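Local structure of type IV pilus biogenesis protein PilB (Streptococcus sanguinis, 7B7P) at residues 35-40 and 139-144. The protein serves as a minor type IV pilin with a von Willebrand factor A-like, metal-binding module and a direct role in adhesion. Residues are numbered along the deposited sequence; the frame is centred on the assembly and turned at random.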
ATOM      1  N   ILE A  35       2.874  -8.579 -17.082  1.00 77.17           N
ATOM      2  CA  ILE A  35       1.984  -8.953 -18.177  1.00 75.55           C
ATOM      3  C   ILE A  35       1.140  -7.739 -18.551  1.00 79.60           C
ATOM      4  O   ILE A  35       0.552  -7.082 -17.681  1.00 76.90           O
ATOM      5  CB  ILE A  35       1.103 -10.149 -17.788  1.00 73.50           C
ATOM      6  CG1 ILE A  35       1.963 -11.362 -17.442  1.00 78.36           C
ATOM      7  CG2 ILE A  35       0.188 -10.523 -18.933  1.00 74.00           C
ATOM      8  CD1 ILE A  35       1.200 -12.664 -17.538  1.00 77.15           C
ATOM      9  N   LEU A  36       1.069  -7.442 -19.849  1.00 79.97           N
ATOM     10  CA  LEU A  36       0.412  -6.240 -20.347  1.00 83.30           C
ATOM     11  C   LEU A  36      -0.732  -6.586 -21.291  1.00 85.46           C
ATOM     12  O   LEU A  36      -0.633  -7.529 -22.079  1.00 83.28           O
ATOM     13  CB  LEU A  36       1.413  -5.351 -21.075  1.00 82.41           C
ATOM     14  CG  LEU A  36       2.734  -5.143 -20.337  1.00 82.31           C
ATOM     15  CD1 LEU A  36       3.615  -4.234 -21.160  1.00 89.67           C
ATOM     16  CD2 LEU A  36       2.509  -4.556 -18.949  1.00 81.11           C
ATOM     17  N   ASP A  37      -1.813  -5.801 -21.225  1.00 92.43           N
ATOM     18  CA  ASP A  37      -2.854  -5.867 -22.242  1.00 93.86           C
ATOM     19  C   ASP A  37      -2.535  -4.889 -23.377  1.00 93.56           C
ATOM     20  O   ASP A  37      -1.540  -4.158 -23.341  1.00 95.20           O
ATOM     21  CB  ASP A  37      -4.239  -5.613 -21.631  1.00 99.65           C
ATOM     22  CG  ASP A  37      -4.392  -4.215 -21.016  1.00 99.37           C
ATOM     23  OD1 ASP A  37      -4.068  -3.207 -21.681  1.00100.22           O
ATOM     24  OD2 ASP A  37      -4.870  -4.126 -19.864  1.00 99.79           O
ATOM     25  N   ASP A  38      -3.389  -4.869 -24.405  1.00 98.39           N
ATOM     26  CA  ASP A  38      -3.102  -4.029 -25.583  1.00102.59           C
ATOM     27  C   ASP A  38      -3.236  -2.489 -25.316  1.00105.37           C
ATOM     28  O   ASP A  38      -3.210  -1.726 -26.286  1.00105.04           O
ATOM     29  CB  ASP A  38      -3.995  -4.441 -26.759  1.00100.73           C
ATOM     30  CG  ASP A  38      -5.478  -4.140 -26.524  1.00102.33           C
ATOM     31  OD1 ASP A  38      -5.844  -3.656 -25.424  1.00 95.04           O
ATOM     32  OD2 ASP A  38      -6.280  -4.399 -27.454  1.00104.08           O
ATOM     33  N   SER A  39      -3.391  -1.995 -24.086  1.00103.65           N
ATOM     34  CA  SER A  39      -3.317  -0.557 -23.861  1.00103.87           C
ATOM     35  C   SER A  39      -1.872  -0.083 -23.724  1.00106.85           C
ATOM     36  O   SER A  39      -1.557   1.048 -24.112  1.00108.97           O
ATOM     37  CB  SER A  39      -4.138  -0.178 -22.625  1.00102.72           C
ATOM     38  OG  SER A  39      -3.320  -0.040 -21.477  1.00105.01           O
ATOM     39  N   LYS A  40      -0.978  -0.929 -23.199  1.00106.07           N
ATOM     40  CA  LYS A  40       0.438  -0.598 -23.090  1.00104.00           C
ATOM     41  C   LYS A  40       1.312  -1.399 -24.055  1.00 99.01           C
ATOM     42  O   LYS A  40       2.528  -1.461 -23.861  1.00101.07           O
ATOM     43  CB  LYS A  40       0.935  -0.789 -21.655  1.00101.94           C
ATOM     44  CG  LYS A  40       0.224   0.072 -20.626  1.00107.21           C
ATOM     45  CD  LYS A  40       1.112   0.370 -19.422  1.00103.88           C
ATOM     46  CE  LYS A  40       0.902   1.808 -18.943  1.00107.07           C
ATOM     47  NZ  LYS A  40       1.755   2.163 -17.768  1.00102.54           N
ATOM     48  N   LYS A 139      -0.726  -6.136 -15.437  1.00 85.15           N
ATOM     49  CA  LYS A 139      -1.338  -4.859 -15.765  1.00 80.65           C
ATOM     50  C   LYS A 139      -2.453  -5.055 -16.779  1.00 83.54           C
ATOM     51  O   LYS A 139      -2.670  -4.215 -17.650  1.00 91.78           O
ATOM     52  CB  LYS A 139      -0.292  -3.878 -16.287  1.00 77.79           C
ATOM     53  CG  LYS A 139       0.606  -3.361 -15.195  1.00 78.21           C
ATOM     54  CD  LYS A 139       1.395  -2.133 -15.620  1.00 85.82           C
ATOM     55  CE  LYS A 139       1.798  -1.317 -14.402  1.00 86.46           C
ATOM     56  NZ  LYS A 139       2.788  -0.266 -14.726  1.00 95.72           N
ATOM     57  N   VAL A 140      -3.147  -6.186 -16.690  1.00 84.81           N
ATOM     58  CA  VAL A 140      -4.245  -6.508 -17.591  1.00 91.88           C
ATOM     59  C   VAL A 140      -5.533  -6.086 -16.891  1.00 95.93           C
ATOM     60  O   VAL A 140      -6.008  -6.752 -15.968  1.00 92.69           O
ATOM     61  CB  VAL A 140      -4.256  -7.991 -17.972  1.00 95.28           C
ATOM     62  CG1 VAL A 140      -5.242  -8.238 -19.115  1.00 97.05           C
ATOM     63  CG2 VAL A 140      -2.860  -8.436 -18.373  1.00 84.83           C
ATOM     64  N   ALA A 141      -6.082  -4.953 -17.325  1.00104.12           N
ATOM     65  CA  ALA A 141      -7.345  -4.467 -16.798  1.00112.39           C
ATOM     66  C   ALA A 141      -8.502  -5.265 -17.400  1.00111.97           C
ATOM     67  O   ALA A 141      -8.308  -6.160 -18.235  1.00113.99           O
ATOM     68  CB  ALA A 141      -7.508  -2.973 -17.095  1.00110.06           C
ATOM     69  N   LYS A 142      -9.718  -4.953 -16.941  1.00113.34           N
ATOM     70  CA  LYS A 142     -10.933  -5.465 -17.573  1.00117.09           C
ATOM     71  C   LYS A 142     -11.050  -6.979 -17.480  1.00114.93           C
ATOM     72  O   LYS A 142     -10.637  -7.603 -16.495  1.00111.79           O
ATOM     73  CB  LYS A 142     -10.963  -5.099 -19.062  1.00114.46           C
ATOM     74  CG  LYS A 142     -12.106  -4.250 -19.568  1.00116.45           C
ATOM     75  CD  LYS A 142     -12.319  -3.006 -18.745  1.00115.68           C
ATOM     76  CE  LYS A 142     -12.920  -1.921 -19.612  1.00109.22           C
ATOM     77  NZ  LYS A 142     -13.247  -0.721 -18.813  1.00103.25           N
ATOM     78  N   GLY A 143     -11.647  -7.556 -18.523  1.00112.05           N
ATOM     79  CA  GLY A 143     -11.482  -8.946 -18.883  1.00110.20           C
ATOM     80  C   GLY A 143     -10.698  -8.968 -20.179  1.00112.05           C
ATOM     81  O   GLY A 143     -11.027  -9.718 -21.104  1.00111.70           O
ATOM     82  N   LYS A 144      -9.677  -8.110 -20.264  1.00112.28           N
ATOM     83  CA  LYS A 144      -8.777  -8.080 -21.410  1.00108.38           C
ATOM     84  C   LYS A 144      -7.865  -9.307 -21.412  1.00107.28           C
ATOM     85  O   LYS A 144      -7.648  -9.959 -20.385  1.00103.61           O
ATOM     86  CB  LYS A 144      -7.911  -6.818 -21.400  1.00105.76           C
ATOM     87  CG  LYS A 144      -8.659  -5.506 -21.395  1.00105.74           C
ATOM     88  CD  LYS A 144      -8.830  -4.953 -22.798  1.00105.04           C
ATOM     89  CE  LYS A 144      -8.065  -3.654 -22.966  1.00 99.85           C
ATOM     90  NZ  LYS A 144      -7.883  -3.330 -24.403  1.00104.77           N
TER
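The carboxylate of Asp37 is flanked on its two faces by Lys139 O, 3.1 Å over Asp37 OD2, and by Lys144 CE, 4.2 Å over Asp37 CG. The site is where two parallel strands, 32-36 and the edge strand 136-139, run out of a mixed sheet in what is probably the pilin module of this bimodular protein. Each carboxylate oxygen takes a backbone N-H from close to the carboxylate plane, nearly along its C-O bond. Ala141 N reaches Asp37 OD2 at 2.9 Å, tying the loop after 136-139 to the turn after 32-36, while Ser39 N meets Asp37 OD1 at 2.8 Å and closes an Asx turn. In Asp37, chi1 63° puts CG between the backbone N and the carbonyl carbon, and chi2 50° then turns OD2 to Ala141 N and OD1 to Ser39 N. The nearby Lys139 O, a second acceptor, is not bonded to OD2; the N-H of Ala141, given to the same OD2, probably helps offset that repulsion.

Lys139 N donates to Ile35 O in a nearly straight bond of 2.8 Å, and Ile35 also pairs with Phe137, the alternation expected of parallel strands. Beside this bond, CG2 of Val140 meets CG2 of Ile35 at 3.7 Å. The Leu36 and Lys139 side chains run alongside each other in the same direction, Leu36 CD2 against Lys139 CB. Farther out, the ammonium groups of Lys139 and Lys40 come close despite their like charge; both donate to the carbonyl O of Pro426, the last residue of the chain. At the opposite end of the contact, Lys144 bends at chi2 and chi3 and crosses Asp38 at about a right angle, its NZ forming a salt bridge to Asp38 OD1, whose modelled 2.3 Å is doubtfully short.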